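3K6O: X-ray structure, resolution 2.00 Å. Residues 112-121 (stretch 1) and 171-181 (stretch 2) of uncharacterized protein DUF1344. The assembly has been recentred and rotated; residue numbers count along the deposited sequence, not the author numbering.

Stretch 1 (112-121) WPSDDYLNVR
Stretch 2 (171-181) SFKLDDYSPEN

The contact is a short antiparallel β-sheet pairing, extended at one end by a leucine plug and two loops that meet through water and an acid pair. Strand 117-121 runs at 162° to strand 171-173, with axes 4.4 Å apart at closest approach. The register sets Tyr-117 opposite Lys-173, Leu-118 opposite Phe-172 and Asn-119 opposite Ser-171, with CA-CA distances of 4.6, 5.0 and 4.6 Å. Both strands are extended, phi -66° to -138° and psi 119° to 151°; after Leu-174 (-79°/-33°) the chain turns off through Asp-175 at phi 48°, psi -113°.

Leu-118 and Phe-172 form the hydrogen-bonded pair: Leu-118 N donates to Phe-172 O and Phe-172 N to Leu-118 O, both at 2.9 Å. Leu-174 N extends the ladder to Asp-116 O at 3.0 Å, nearly linear at 175°. That carbonyl also accepts from water 1 (2.6 Å), which in turn accepts from Asp-175 N (3.0 Å).

Side chains alternate. Leu-118 (chi1 t, chi2 p) and Phe-172 (chi1 m, chi2 -81°) share one face, their CB atoms 4.3 Å apart; Val-120 CG2 meets the Phe-172 ring edge at CE2, 3.8 Å. Leu-174 (m, t) points toward stretch 1, CD2 lying 4.1 Å from Leu-118 CB and CD1 4.4 Å from Pro-113 CB, so its buried side chain makes apolar contact with both residues.

The other face carries Tyr-117, Asn-119, Ser-171 and Lys-173. Tyr-117 (m, -88°) brings CE1 to 3.7 Å from Lys-173 CG, making use of the lysine's aliphatic stem. Asn-119 (m, -64°) accepts from Ser-171 OG at OD1, 2.8 Å, a compact polar pair suited to a buried site.

Beyond the strands, Ser-114 OG (chi1 p) accepts from Tyr-117 N at 3.2 Å, bracing the 114-116 loop. Pro-179, in the type I turn from Ser-178 to Asn-181, brings CD to 3.4 Å from Asp-115 O. Asp-115 OD2 (chi1 t) lies 2.5 Å from Glu-180 OE2, close enough that an acid group probably holds a proton.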

# COMPACT_ATOMS: atom_id res chain seq x y z
N TRP A 112 -2.46 3.70 -5.81
CA TRP A 112 -1.89 5.03 -5.69
C TRP A 112 -0.58 4.98 -4.93
O TRP A 112 -0.42 4.18 -4.02
CB TRP A 112 -2.88 5.99 -5.01
CG TRP A 112 -2.97 5.86 -3.52
CD1 TRP A 112 -2.42 6.67 -2.61
CD2 TRP A 112 -3.67 4.85 -2.78
NE1 TRP A 112 -2.75 6.27 -1.34
CE2 TRP A 112 -3.51 5.13 -1.42
CE3 TRP A 112 -4.44 3.74 -3.15
CZ2 TRP A 112 -4.06 4.33 -0.41
CZ3 TRP A 112 -5.00 2.94 -2.13
CH2 TRP A 112 -4.81 3.26 -0.78
N PRO A 113 0.36 5.85 -5.30
CA PRO A 113 1.57 6.00 -4.51
C PRO A 113 1.38 7.00 -3.40
O PRO A 113 0.61 7.94 -3.54
CB PRO A 113 2.58 6.55 -5.52
CG PRO A 113 1.76 7.38 -6.46
CD PRO A 113 0.37 6.70 -6.51
N SER A 114 2.11 6.80 -2.32
CA SER A 114 2.32 7.76 -1.28
C SER A 114 3.84 7.99 -1.20
O SER A 114 4.59 7.41 -1.98
CB SER A 114 1.82 7.17 0.05
OG SER A 114 2.55 5.99 0.33
N ASP A 115 4.28 8.76 -0.22
CA ASP A 115 5.71 9.08 -0.10
C ASP A 115 6.55 7.83 -0.01
O ASP A 115 7.65 7.83 -0.53
CB ASP A 115 6.01 9.99 1.12
CG ASP A 115 7.40 10.72 1.02
OD1 ASP A 115 7.70 11.33 -0.04
OD2 ASP A 115 8.19 10.67 2.01
N ASP A 116 6.05 6.79 0.66
CA ASP A 116 6.88 5.62 0.93
C ASP A 116 6.41 4.36 0.24
O ASP A 116 7.19 3.42 0.17
CB ASP A 116 6.99 5.27 2.43
CG ASP A 116 7.63 6.36 3.26
OD1 ASP A 116 8.57 7.06 2.81
OD2 ASP A 116 7.18 6.49 4.41
N TYR A 117 5.17 4.33 -0.25
CA TYR A 117 4.59 3.07 -0.76
C TYR A 117 3.80 3.19 -2.02
O TYR A 117 3.23 4.22 -2.30
CB TYR A 117 3.63 2.45 0.27
CG TYR A 117 4.15 2.33 1.68
CD1 TYR A 117 4.86 1.21 2.10
CD2 TYR A 117 3.91 3.34 2.60
CE1 TYR A 117 5.34 1.07 3.40
CE2 TYR A 117 4.38 3.22 3.94
CZ TYR A 117 5.08 2.08 4.33
OH TYR A 117 5.52 1.95 5.63
N LEU A 118 3.78 2.11 -2.79
CA LEU A 118 2.72 1.91 -3.76
C LEU A 118 1.62 1.07 -3.08
O LEU A 118 1.84 -0.07 -2.66
CB LEU A 118 3.23 1.21 -5.01
CG LEU A 118 2.19 1.13 -6.11
CD1 LEU A 118 1.93 2.51 -6.75
CD2 LEU A 118 2.57 0.13 -7.17
N ASN A 119 0.44 1.67 -2.99
CA ASN A 119 -0.72 1.11 -2.31
C ASN A 119 -1.68 0.55 -3.33
O ASN A 119 -2.11 1.24 -4.25
CB ASN A 119 -1.40 2.20 -1.49
CG ASN A 119 -0.43 2.82 -0.50
OD1 ASN A 119 0.06 2.14 0.42
ND2 ASN A 119 -0.10 4.11 -0.71
N VAL A 120 -2.02 -0.72 -3.14
CA VAL A 120 -2.90 -1.41 -4.06
C VAL A 120 -4.05 -2.12 -3.31
O VAL A 120 -3.82 -2.88 -2.39
CB VAL A 120 -2.11 -2.42 -4.88
CG1 VAL A 120 -3.01 -2.98 -6.06
CG2 VAL A 120 -0.83 -1.77 -5.43
N ARG A 121 -5.28 -1.86 -3.72
CA ARG A 121 -6.40 -2.64 -3.28
C ARG A 121 -6.81 -3.43 -4.49
O ARG A 121 -6.94 -2.87 -5.58
CB ARG A 121 -7.56 -1.75 -2.82
CG ARG A 121 -8.72 -2.58 -2.22
CD ARG A 121 -9.69 -1.73 -1.43
NE ARG A 121 -10.45 -0.94 -2.38
CZ ARG A 121 -11.74 -0.68 -2.31
NH1 ARG A 121 -12.47 -1.10 -1.28
NH2 ARG A 121 -12.29 0.03 -3.28
N SER A 171 0.88 -2.87 0.52
CA SER A 171 1.72 -1.69 0.35
C SER A 171 3.10 -2.16 -0.00
O SER A 171 3.67 -2.96 0.73
CB SER A 171 1.78 -0.87 1.63
OG SER A 171 0.58 -0.17 1.84
N PHE A 172 3.63 -1.70 -1.15
CA PHE A 172 4.97 -2.00 -1.59
C PHE A 172 5.87 -0.86 -1.22
O PHE A 172 5.59 0.24 -1.60
CB PHE A 172 4.98 -2.17 -3.09
CG PHE A 172 4.11 -3.31 -3.57
CD1 PHE A 172 4.59 -4.60 -3.53
CD2 PHE A 172 2.82 -3.09 -4.04
CE1 PHE A 172 3.82 -5.66 -3.95
CE2 PHE A 172 2.02 -4.14 -4.49
CZ PHE A 172 2.52 -5.43 -4.43
N LYS A 173 6.95 -1.12 -0.51
CA LYS A 173 7.93 -0.09 -0.24
C LYS A 173 8.63 0.35 -1.51
O LYS A 173 9.24 -0.47 -2.21
CB LYS A 173 8.97 -0.55 0.78
CG LYS A 173 8.47 -0.50 2.22
CD LYS A 173 9.60 -0.72 3.25
CE LYS A 173 10.47 0.57 3.42
NZ LYS A 173 9.62 1.77 3.68
N LEU A 174 8.57 1.65 -1.79
CA LEU A 174 9.12 2.19 -3.05
C LEU A 174 10.65 2.35 -3.05
O LEU A 174 11.32 2.18 -4.09
CB LEU A 174 8.43 3.49 -3.40
CG LEU A 174 7.02 3.30 -4.03
CD1 LEU A 174 6.26 4.64 -4.16
CD2 LEU A 174 7.06 2.59 -5.40
N ASP A 175 11.18 2.65 -1.87
CA ASP A 175 12.59 2.88 -1.63
C ASP A 175 13.14 3.82 -2.69
O ASP A 175 12.71 4.99 -2.70
CB ASP A 175 13.34 1.54 -1.53
CG ASP A 175 12.92 0.74 -0.30
OD1 ASP A 175 12.63 1.38 0.69
OD2 ASP A 175 12.87 -0.50 -0.33
N ASP A 176 14.03 3.36 -3.59
CA ASP A 176 14.68 4.32 -4.46
C ASP A 176 13.70 4.80 -5.54
O ASP A 176 14.01 5.73 -6.20
CB ASP A 176 15.93 3.77 -5.16
CG ASP A 176 17.05 3.38 -4.23
OD1 ASP A 176 16.96 3.40 -2.98
OD2 ASP A 176 18.11 3.10 -4.80
N TYR A 177 12.55 4.13 -5.71
CA TYR A 177 11.55 4.52 -6.72
C TYR A 177 10.48 5.51 -6.18
O TYR A 177 9.52 5.83 -6.88
CB TYR A 177 10.91 3.27 -7.29
CG TYR A 177 11.92 2.39 -7.97
CD1 TYR A 177 12.33 2.67 -9.24
CD2 TYR A 177 12.50 1.31 -7.31
CE1 TYR A 177 13.30 1.90 -9.88
CE2 TYR A 177 13.46 0.53 -7.90
CZ TYR A 177 13.85 0.82 -9.18
OH TYR A 177 14.79 0.07 -9.76
N SER A 178 10.67 6.00 -4.95
CA SER A 178 9.69 6.85 -4.31
C SER A 178 9.89 8.32 -4.67
O SER A 178 10.92 8.71 -5.24
CB SER A 178 9.77 6.66 -2.81
OG SER A 178 10.70 7.51 -2.29
N PRO A 179 8.93 9.18 -4.27
CA PRO A 179 9.04 10.58 -4.57
C PRO A 179 10.14 11.32 -3.83
O PRO A 179 10.45 12.46 -4.15
CB PRO A 179 7.67 11.15 -4.18
CG PRO A 179 6.84 10.08 -3.78
CD PRO A 179 7.58 8.80 -3.82
N GLU A 180 10.74 10.67 -2.86
CA GLU A 180 11.93 11.20 -2.21
C GLU A 180 13.17 11.11 -3.08
O GLU A 180 14.14 11.73 -2.76
CB GLU A 180 12.19 10.42 -0.94
CG GLU A 180 11.05 10.50 0.03
CD GLU A 180 11.12 11.70 0.92
OE1 GLU A 180 11.78 12.73 0.55
OE2 GLU A 180 10.51 11.61 2.00
N ASN A 181 13.15 10.31 -4.16
CA ASN A 181 14.18 10.38 -5.16
C ASN A 181 13.97 11.61 -6.05
O ASN A 181 13.05 11.66 -6.86
CB ASN A 181 14.21 9.12 -6.01
CG ASN A 181 15.36 9.09 -6.98
OD1 ASN A 181 15.95 10.13 -7.33
ND2 ASN A 181 15.70 7.88 -7.44
O HOH W 1 9.75 3.61 0.64
O HOH W 2 10.39 6.45 0.52